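Local coordinates for beta-galactosidase/beta-glucuronidase (Faecalibacterium prausnitzii L2-6, PDB 6MVF), which binds FMN and probably hydrolyses beta-glucuronides or related beta-galactosides as a member of glycosyl hydrolase family 2, at residues R297-H302 with W533-F538; I332-Y337 with F352-E357. All coordinates share one frame; numbering follows the deposited sequence.

Both contacts are fully buried in the TIM barrel domain, their centres about 10 Å apart, and they share one sheet, since strands 292-300 and 331-334 are neighbours in it. A backbone hydrogen bond, probably from Arg333 N to Val299 O, ties them together, and Trp533 of contact 1 packs on His336 of contact 2. Contact 2 is a regular pairing of consecutive parallel strands, with a ladder of backbone bonds and, at the C-terminal end, a buried cluster in which Glu357 is held by Arg333, Trp355 and His336. Contact 1 joins the first barrel strand to the loop that follows the last one; a single backbone bond crosses it, and aromatic and apolar packing does the rest.

Contact 1. Residues R297-H302 with W533-F538; sequences RGVSRH and WNMFDF
Ser300 and Asn534 have their CA atoms 5.1 Å apart where the end of strand 292-300 meets an irregular loop, and the one backbone bond across the contact runs from Met535 N to Ser300 O (2.9 Å). The peptide between Trp533 and Asn534 is cis. Asn534 OD1 accepts from Phe536 N at 3.2 Å, on a lone pair in the amide plane, which makes an Asx turn. The Trp533 indole, with CG anti to the backbone N (chi1 -167°), swings back toward the strand end: CE3 meets Ser300 CB at 3.5 Å and CH2 meets His302 NE2 at 3.4 Å. His302 CD2 sits over the centre of one face of Phe538, 3.4 Å from CD2 of that ring, the two ring planes inclined at 47°. Were Phe538 replaced by an alanine, the face under His302 CD2 would be lost and the imidazole would probably tilt more freely, although ND1 would still be held by Tyr337 OH. Val299 CG2 packs against Met535 CB at 3.9 Å. Beyond the contact, Met535 reaches Ile323, Ile324 and Leu327 of helix 314-327, Arg301 forms a salt bridge with Asp320 of that helix, and Val299 touches Val532 of strand 529-532, the partner that closes the barrel.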
ATOM      1  N   ARG A 297      -6.487  -1.351 -35.755  1.00 22.78           N
ATOM      2  CA  ARG A 297      -7.174  -0.065 -35.750  1.00 19.89           C
ATOM      3  C   ARG A 297      -6.776   0.687 -34.485  1.00 27.77           C
ATOM      4  O   ARG A 297      -7.152   0.294 -33.371  1.00 32.34           O
ATOM      5  CB  ARG A 297      -8.694  -0.256 -35.836  1.00 20.43           C
ATOM      6  CG  ARG A 297      -9.165  -1.044 -37.072  1.00 23.78           C
ATOM      7  CD  ARG A 297      -8.728  -0.340 -38.385  1.00 24.39           C
ATOM      8  NE  ARG A 297      -9.207  -0.988 -39.604  1.00 28.26           N
ATOM      9  CZ  ARG A 297      -8.429  -1.629 -40.480  1.00 27.45           C
ATOM     10  NH1 ARG A 297      -7.120  -1.729 -40.288  1.00 28.39           N
ATOM     11  NH2 ARG A 297      -8.964  -2.183 -41.556  1.00 25.45           N
ATOM     12  N   GLY A 298      -6.004   1.756 -34.641  1.00 26.59           N
ATOM     13  CA  GLY A 298      -5.496   2.437 -33.472  1.00 24.27           C
ATOM     14  C   GLY A 298      -5.059   3.874 -33.668  1.00 29.59           C
ATOM     15  O   GLY A 298      -5.674   4.632 -34.427  1.00 25.98           O
ATOM     16  N   VAL A 299      -3.997   4.264 -32.954  1.00 25.25           N
ATOM     17  CA  VAL A 299      -3.643   5.666 -32.773  1.00 25.22           C
ATOM     18  C   VAL A 299      -2.125   5.783 -32.703  1.00 24.21           C
ATOM     19  O   VAL A 299      -1.407   4.801 -32.520  1.00 22.72           O
ATOM     20  CB  VAL A 299      -4.306   6.265 -31.493  1.00 22.13           C
ATOM     21  CG1 VAL A 299      -5.801   6.076 -31.513  1.00 19.66           C
ATOM     22  CG2 VAL A 299      -3.760   5.617 -30.244  1.00 22.89           C
ATOM     23  N   SER A 300      -1.638   7.004 -32.861  1.00 30.32           N
ATOM     24  CA  SER A 300      -0.267   7.365 -32.539  1.00 25.56           C
ATOM     25  C   SER A 300      -0.262   8.104 -31.215  1.00 30.43           C
ATOM     26  O   SER A 300      -1.300   8.596 -30.761  1.00 28.01           O
ATOM     27  CB  SER A 300       0.343   8.231 -33.639  1.00 25.27           C
ATOM     28  OG  SER A 300       0.450   7.484 -34.851  1.00 32.39           O
ATOM     29  N   ARG A 301       0.918   8.178 -30.594  1.00 32.77           N
ATOM     30  CA  ARG A 301       1.054   8.771 -29.266  1.00 28.11           C
ATOM     31  C   ARG A 301       2.419   9.425 -29.155  1.00 28.16           C
ATOM     32  O   ARG A 301       3.435   8.754 -29.345  1.00 26.82           O
ATOM     33  CB  ARG A 301       0.875   7.698 -28.176  1.00 31.87           C
ATOM     34  CG  ARG A 301       0.923   8.199 -26.726  1.00 33.11           C
ATOM     35  CD  ARG A 301       2.193   7.760 -25.991  1.00 28.70           C
ATOM     36  NE  ARG A 301       2.239   8.287 -24.627  1.00 26.65           N
ATOM     37  CZ  ARG A 301       3.255   8.119 -23.775  1.00 30.94           C
ATOM     38  NH1 ARG A 301       4.338   7.434 -24.134  1.00 30.70           N
ATOM     39  NH2 ARG A 301       3.181   8.621 -22.546  1.00 28.89           N
ATOM     40  N   HIS A 302       2.443  10.724 -28.857  1.00 33.23           N
ATOM     41  CA  HIS A 302       3.667  11.441 -28.514  1.00 30.87           C
ATOM     42  C   HIS A 302       3.917  11.343 -26.999  1.00 35.27           C
ATOM     43  O   HIS A 302       3.046  10.907 -26.240  1.00 31.56           O
ATOM     44  CB  HIS A 302       3.564  12.893 -28.975  1.00 31.85           C
ATOM     45  CG  HIS A 302       4.224  13.159 -30.288  1.00 31.11           C
ATOM     46  ND1 HIS A 302       5.554  12.887 -30.518  1.00 29.74           N
ATOM     47  CD2 HIS A 302       3.744  13.695 -31.435  1.00 30.25           C
ATOM     48  CE1 HIS A 302       5.862  13.225 -31.758  1.00 32.41           C
ATOM     49  NE2 HIS A 302       4.783  13.728 -32.334  1.00 36.49           N
ATOM     50  N   TRP A 533      -3.703  10.187 -36.247  1.00 28.12           N
ATOM     51  CA  TRP A 533      -2.852  11.259 -35.759  1.00 24.95           C
ATOM     52  C   TRP A 533      -3.798  12.279 -35.144  1.00 29.59           C
ATOM     53  O   TRP A 533      -4.609  12.882 -35.854  1.00 29.89           O
ATOM     54  CB  TRP A 533      -2.015  11.854 -36.885  1.00 29.61           C
ATOM     55  CG  TRP A 533      -0.905  12.747 -36.392  1.00 29.80           C
ATOM     56  CD1 TRP A 533      -0.895  14.116 -36.367  1.00 29.66           C
ATOM     57  CD2 TRP A 533       0.347  12.329 -35.851  1.00 27.28           C
ATOM     58  NE1 TRP A 533       0.296  14.571 -35.857  1.00 35.76           N
ATOM     59  CE2 TRP A 533       1.073  13.494 -35.525  1.00 30.90           C
ATOM     60  CE3 TRP A 533       0.936  11.086 -35.630  1.00 25.76           C
ATOM     61  CZ2 TRP A 533       2.343  13.447 -34.970  1.00 26.99           C
ATOM     62  CZ3 TRP A 533       2.199  11.045 -35.089  1.00 31.99           C
ATOM     63  CH2 TRP A 533       2.895  12.222 -34.771  1.00 27.56           C
ATOM     64  N   ASN A 534      -3.770  12.423 -33.819  1.00 29.86           N
ATOM     65  CA  ASN A 534      -2.915  11.711 -32.871  1.00 25.96           C
ATOM     66  C   ASN A 534      -3.853  11.395 -31.673  1.00 30.37           C
ATOM     67  O   ASN A 534      -4.973  11.909 -31.629  1.00 26.44           O
ATOM     68  CB  ASN A 534      -1.693  12.597 -32.495  1.00 27.36           C
ATOM     69  CG  ASN A 534      -0.710  11.925 -31.541  1.00 28.03           C
ATOM     70  OD1 ASN A 534      -0.968  11.807 -30.348  1.00 31.73           O
ATOM     71  ND2 ASN A 534       0.449  11.526 -32.062  1.00 32.46           N
ATOM     72  N   MET A 535      -3.431  10.544 -30.724  1.00 28.30           N
ATOM     73  CA  MET A 535      -4.292  10.245 -29.577  1.00 25.10           C
ATOM     74  C   MET A 535      -4.546  11.488 -28.741  1.00 29.22           C
ATOM     75  O   MET A 535      -5.681  11.739 -28.307  1.00 24.34           O
ATOM     76  CB  MET A 535      -3.668   9.162 -28.690  1.00 21.35           C
ATOM     77  CG  MET A 535      -4.548   8.750 -27.526  1.00 20.25           C
ATOM     78  SD  MET A 535      -6.117   7.945 -27.973  1.00 28.80           S
ATOM     79  CE  MET A 535      -6.945   7.879 -26.385  1.00 22.47           C
ATOM     80  N   PHE A 536      -3.490  12.256 -28.480  1.00 26.30           N
ATOM     81  CA  PHE A 536      -3.545  13.437 -27.641  1.00 24.38           C
ATOM     82  C   PHE A 536      -3.005  14.615 -28.428  1.00 33.08           C
ATOM     83  O   PHE A 536      -2.048  14.456 -29.195  1.00 28.44           O
ATOM     84  CB  PHE A 536      -2.701  13.276 -26.370  1.00 25.66           C
ATOM     85  CG  PHE A 536      -2.975  12.029 -25.615  1.00 24.83           C
ATOM     86  CD1 PHE A 536      -4.133  11.906 -24.843  1.00 28.51           C
ATOM     87  CD2 PHE A 536      -2.083  10.977 -25.660  1.00 24.65           C
ATOM     88  CE1 PHE A 536      -4.393  10.736 -24.133  1.00 27.88           C
ATOM     89  CE2 PHE A 536      -2.333   9.791 -24.949  1.00 29.54           C
ATOM     90  CZ  PHE A 536      -3.487   9.667 -24.193  1.00 24.54           C
ATOM     91  N   ASP A 537      -3.623  15.793 -28.242  1.00 27.41           N
ATOM     92  CA  ASP A 537      -2.933  17.040 -28.524  1.00 22.79           C
ATOM     93  C   ASP A 537      -1.507  16.958 -27.972  1.00 30.91           C
ATOM     94  O   ASP A 537      -1.259  16.340 -26.932  1.00 36.07           O
ATOM     95  CB  ASP A 537      -3.676  18.216 -27.884  1.00 30.27           C
ATOM     96  CG  ASP A 537      -5.191  18.267 -28.232  1.00 32.55           C
ATOM     97  OD1 ASP A 537      -5.611  17.900 -29.346  1.00 24.16           O
ATOM     98  OD2 ASP A 537      -5.975  18.719 -27.362  1.00 36.91           O
ATOM     99  N   PHE A 538      -0.548  17.551 -28.677  1.00 28.86           N
ATOM    100  CA  PHE A 538       0.837  17.505 -28.213  1.00 28.22           C
ATOM    101  C   PHE A 538       1.499  18.843 -28.524  1.00 31.45           C
ATOM    102  O   PHE A 538       0.960  19.651 -29.291  1.00 34.57           O
ATOM    103  CB  PHE A 538       1.600  16.310 -28.830  1.00 24.38           C
ATOM    104  CG  PHE A 538       1.652  16.315 -30.353  1.00 26.25           C
ATOM    105  CD1 PHE A 538       0.641  15.748 -31.100  1.00 28.28           C
ATOM    106  CD2 PHE A 538       2.724  16.869 -31.026  1.00 28.04           C
ATOM    107  CE1 PHE A 538       0.686  15.743 -32.481  1.00 28.94           C
ATOM    108  CE2 PHE A 538       2.780  16.846 -32.401  1.00 30.27           C
ATOM    109  CZ  PHE A 538       1.761  16.287 -33.129  1.00 29.68           C
TER

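Contact 2. Residues I332-Y337 with F352-E357; sequences IRLAHY and FAVWAE
Ile332 and Arg333 pair in parallel with Val354 and Trp355, the axes of strands 332-334 and 353-357 lying 4.7 Å apart at 17°, and the backbone is laced by Ile332 N to Ala353 O, Trp355 N to Ile332 O and Leu334 N to Trp355 O (2.8 Å). On the face carrying Ile332, Leu334 and Val354 the packing is apolar. Ile332 CD1 lies over one face of the Phe352 ring, 3.6 Å from its centroid, in a CH-pi contact, while Leu334 CD1 meets Val354 CG1 at 3.8 Å. These strands and the intervening helix 341-350 form a beta-alpha-beta unit of the TIM barrel, and Phe343, Tyr344 and Cys347 of the helix cover this face. The opposite face, with Arg333 and Trp355, is turned to the barrel interior, where Ala432 of strand 428-433 touches both. With CG anti to the backbone N (chi1 175°) and the chain extended as far as NE, Arg333 runs alongside the indole: CG stands over the five-membered ring, 3.8 Å from its centroid, and NE lies over the same ring system. Its NH2 then makes a salt bridge with Glu357 OE1 (3.1 Å) on the syn side of the carboxylate, and also bonds to Asn398 OD1. Trp355 NE1 donates to Glu357 OE1 at 3.0 Å from the anti side, tilted out of both the carboxylate and the indole plane, so OE1 is gripped by two donors. The other oxygen, OE2, accepts from His336 ND1 (2.6 Å) near the imidazole plane, with ring and carboxylate almost coplanar. Three bonds thus fix the rotation of the buried carboxylate. A water bridges Tyr337 O, to which it donates, and Glu357 N, from which it accepts.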
ATOM      1  N   ILE A 332      -0.757   0.778 -31.454  1.00 22.74           N
ATOM      2  CA  ILE A 332      -0.246   2.104 -31.146  1.00 25.16           C
ATOM      3  C   ILE A 332       1.019   2.327 -31.947  1.00 28.02           C
ATOM      4  O   ILE A 332       1.993   1.581 -31.787  1.00 25.66           O
ATOM      5  CB  ILE A 332       0.061   2.298 -29.660  1.00 24.68           C
ATOM      6  CG1 ILE A 332      -1.209   2.267 -28.817  1.00 26.23           C
ATOM      7  CG2 ILE A 332       0.800   3.630 -29.486  1.00 28.75           C
ATOM      8  CD1 ILE A 332      -0.926   2.144 -27.314  1.00 22.55           C
ATOM      9  N   ARG A 333       1.025   3.373 -32.777  1.00 27.03           N
ATOM     10  CA  ARG A 333       2.248   3.818 -33.431  1.00 27.04           C
ATOM     11  C   ARG A 333       2.982   4.785 -32.502  1.00 30.24           C
ATOM     12  O   ARG A 333       2.481   5.875 -32.193  1.00 29.37           O
ATOM     13  CB  ARG A 333       1.955   4.472 -34.780  1.00 27.83           C
ATOM     14  CG  ARG A 333       3.207   5.049 -35.410  1.00 30.27           C
ATOM     15  CD  ARG A 333       2.930   5.721 -36.732  1.00 40.40           C
ATOM     16  NE  ARG A 333       4.146   6.300 -37.292  1.00 39.09           N
ATOM     17  CZ  ARG A 333       4.183   7.447 -37.961  1.00 38.03           C
ATOM     18  NH1 ARG A 333       3.067   8.143 -38.151  1.00 32.24           N
ATOM     19  NH2 ARG A 333       5.338   7.900 -38.428  1.00 43.49           N
ATOM     20  N   LEU A 334       4.169   4.385 -32.059  1.00 25.84           N
ATOM     21  CA  LEU A 334       4.926   5.161 -31.079  1.00 28.46           C
ATOM     22  C   LEU A 334       5.901   6.101 -31.794  1.00 34.11           C
ATOM     23  O   LEU A 334       7.124   5.946 -31.764  1.00 32.45           O
ATOM     24  CB  LEU A 334       5.627   4.217 -30.111  1.00 25.31           C
ATOM     25  CG  LEU A 334       4.597   3.783 -29.074  1.00 29.89           C
ATOM     26  CD1 LEU A 334       5.200   2.872 -28.036  1.00 24.72           C
ATOM     27  CD2 LEU A 334       3.962   5.024 -28.424  1.00 28.24           C
ATOM     28  N   ALA A 335       5.326   7.110 -32.437  1.00 29.86           N
ATOM     29  CA  ALA A 335       6.116   8.067 -33.195  1.00 37.22           C
ATOM     30  C   ALA A 335       6.716   9.113 -32.248  1.00 35.99           C
ATOM     31  O   ALA A 335       6.233   9.300 -31.133  1.00 36.19           O
ATOM     32  CB  ALA A 335       5.234   8.716 -34.269  1.00 35.01           C
ATOM     33  N   HIS A 336       7.796   9.788 -32.674  1.00 35.00           N
ATOM     34  CA  HIS A 336       8.578   9.529 -33.895  1.00 34.23           C
ATOM     35  C   HIS A 336       9.978   9.105 -33.485  1.00 35.82           C
ATOM     36  O   HIS A 336      10.956   9.487 -34.118  1.00 33.57           O
ATOM     37  CB  HIS A 336       8.720  10.772 -34.790  1.00 36.46           C
ATOM     38  CG  HIS A 336       7.496  11.141 -35.575  1.00 39.37           C
ATOM     39  ND1 HIS A 336       6.987  10.355 -36.588  1.00 34.86           N
ATOM     40  CD2 HIS A 336       6.716  12.251 -35.534  1.00 40.50           C
ATOM     41  CE1 HIS A 336       5.931  10.949 -37.118  1.00 29.75           C
ATOM     42  NE2 HIS A 336       5.744  12.101 -36.495  1.00 39.94           N
ATOM     43  N   TYR A 337      10.079   8.339 -32.410  1.00 35.02           N
ATOM     44  CA  TYR A 337      11.359   8.115 -31.747  1.00 32.15           C
ATOM     45  C   TYR A 337      11.165   6.938 -30.804  1.00 28.89           C
ATOM     46  O   TYR A 337      10.075   6.367 -30.715  1.00 33.65           O
ATOM     47  CB  TYR A 337      11.814   9.378 -31.014  1.00 25.68           C
ATOM     48  CG  TYR A 337      10.641  10.090 -30.396  1.00 27.65           C
ATOM     49  CD1 TYR A 337      10.045   9.605 -29.227  1.00 28.01           C
ATOM     50  CD2 TYR A 337      10.102  11.219 -30.990  1.00 29.07           C
ATOM     51  CE1 TYR A 337       8.952  10.246 -28.662  1.00 32.95           C
ATOM     52  CE2 TYR A 337       8.998  11.867 -30.437  1.00 32.00           C
ATOM     53  CZ  TYR A 337       8.425  11.381 -29.272  1.00 32.53           C
ATOM     54  OH  TYR A 337       7.329  12.019 -28.716  1.00 32.42           O
ATOM     55  N   PHE A 352      -1.107  -4.187 -26.968  1.00 27.27           N
ATOM     56  CA  PHE A 352      -1.232  -3.396 -28.187  1.00 29.54           C
ATOM     57  C   PHE A 352      -0.154  -3.840 -29.159  1.00 29.91           C
ATOM     58  O   PHE A 352       0.987  -4.081 -28.750  1.00 30.42           O
ATOM     59  CB  PHE A 352      -1.034  -1.882 -27.972  1.00 24.25           C
ATOM     60  CG  PHE A 352      -2.000  -1.258 -27.038  1.00 27.03           C
ATOM     61  CD1 PHE A 352      -3.293  -0.970 -27.444  1.00 29.92           C
ATOM     62  CD2 PHE A 352      -1.602  -0.889 -25.768  1.00 26.40           C
ATOM     63  CE1 PHE A 352      -4.198  -0.354 -26.577  1.00 29.57           C
ATOM     64  CE2 PHE A 352      -2.497  -0.267 -24.897  1.00 32.05           C
ATOM     65  CZ  PHE A 352      -3.798  -0.002 -25.300  1.00 27.87           C
ATOM     66  N   ALA A 353      -0.504  -3.891 -30.444  1.00 26.60           N
ATOM     67  CA  ALA A 353       0.483  -4.049 -31.508  1.00 25.01           C
ATOM     68  C   ALA A 353       1.224  -2.726 -31.699  1.00 23.52           C
ATOM     69  O   ALA A 353       0.599  -1.720 -32.039  1.00 28.55           O
ATOM     70  CB  ALA A 353      -0.221  -4.483 -32.800  1.00 24.19           C
ATOM     71  N   VAL A 354       2.541  -2.707 -31.478  1.00 21.97           N
ATOM     72  CA  VAL A 354       3.315  -1.464 -31.447  1.00 22.22           C
ATOM     73  C   VAL A 354       4.183  -1.333 -32.696  1.00 28.93           C
ATOM     74  O   VAL A 354       4.886  -2.276 -33.084  1.00 29.20           O
ATOM     75  CB  VAL A 354       4.196  -1.368 -30.194  1.00 28.47           C
ATOM     76  CG1 VAL A 354       5.168  -0.184 -30.319  1.00 22.10           C
ATOM     77  CG2 VAL A 354       3.334  -1.242 -28.951  1.00 28.83           C
ATOM     78  N   TRP A 355       4.139  -0.149 -33.309  1.00 26.44           N
ATOM     79  CA  TRP A 355       5.066   0.289 -34.348  1.00 24.04           C
ATOM     80  C   TRP A 355       6.078   1.230 -33.678  1.00 32.40           C
ATOM     81  O   TRP A 355       5.714   2.312 -33.201  1.00 30.02           O
ATOM     82  CB  TRP A 355       4.273   0.936 -35.495  1.00 22.20           C
ATOM     83  CG  TRP A 355       4.967   1.922 -36.481  1.00 32.42           C
ATOM     84  CD1 TRP A 355       6.080   2.706 -36.266  1.00 32.56           C
ATOM     85  CD2 TRP A 355       4.536   2.225 -37.821  1.00 34.90           C
ATOM     86  NE1 TRP A 355       6.362   3.457 -37.376  1.00 41.86           N
ATOM     87  CE2 TRP A 355       5.434   3.189 -38.346  1.00 38.44           C
ATOM     88  CE3 TRP A 355       3.472   1.782 -38.628  1.00 37.30           C
ATOM     89  CZ2 TRP A 355       5.311   3.710 -39.644  1.00 33.71           C
ATOM     90  CZ3 TRP A 355       3.346   2.305 -39.918  1.00 37.05           C
ATOM     91  CH2 TRP A 355       4.269   3.254 -40.411  1.00 37.20           C
ATOM     92  N   ALA A 356       7.339   0.802 -33.604  1.00 29.00           N
ATOM     93  CA  ALA A 356       8.414   1.611 -33.042  1.00 33.05           C
ATOM     94  C   ALA A 356       9.314   2.134 -34.159  1.00 34.89           C
ATOM     95  O   ALA A 356       9.565   1.428 -35.142  1.00 27.47           O
ATOM     96  CB  ALA A 356       9.243   0.812 -32.032  1.00 26.25           C
ATOM     97  N   GLU A 357       9.810   3.370 -34.004  1.00 35.44           N
ATOM     98  CA  GLU A 357      10.593   3.995 -35.065  1.00 34.47           C
ATOM     99  C   GLU A 357      11.674   4.911 -34.492  1.00 34.91           C
ATOM    100  O   GLU A 357      11.675   5.263 -33.308  1.00 24.72           O
ATOM    101  CB  GLU A 357       9.691   4.773 -36.029  1.00 30.15           C
ATOM    102  CG  GLU A 357       9.106   6.024 -35.458  1.00 29.21           C
ATOM    103  CD  GLU A 357       8.227   6.777 -36.460  1.00 42.50           C
ATOM    104  OE1 GLU A 357       7.701   6.145 -37.400  1.00 53.15           O
ATOM    105  OE2 GLU A 357       8.064   8.010 -36.320  1.00 44.88           O
TER
HETATM  106  O   HOH W   1       8.947   3.953 -31.163  1.00 29.03           O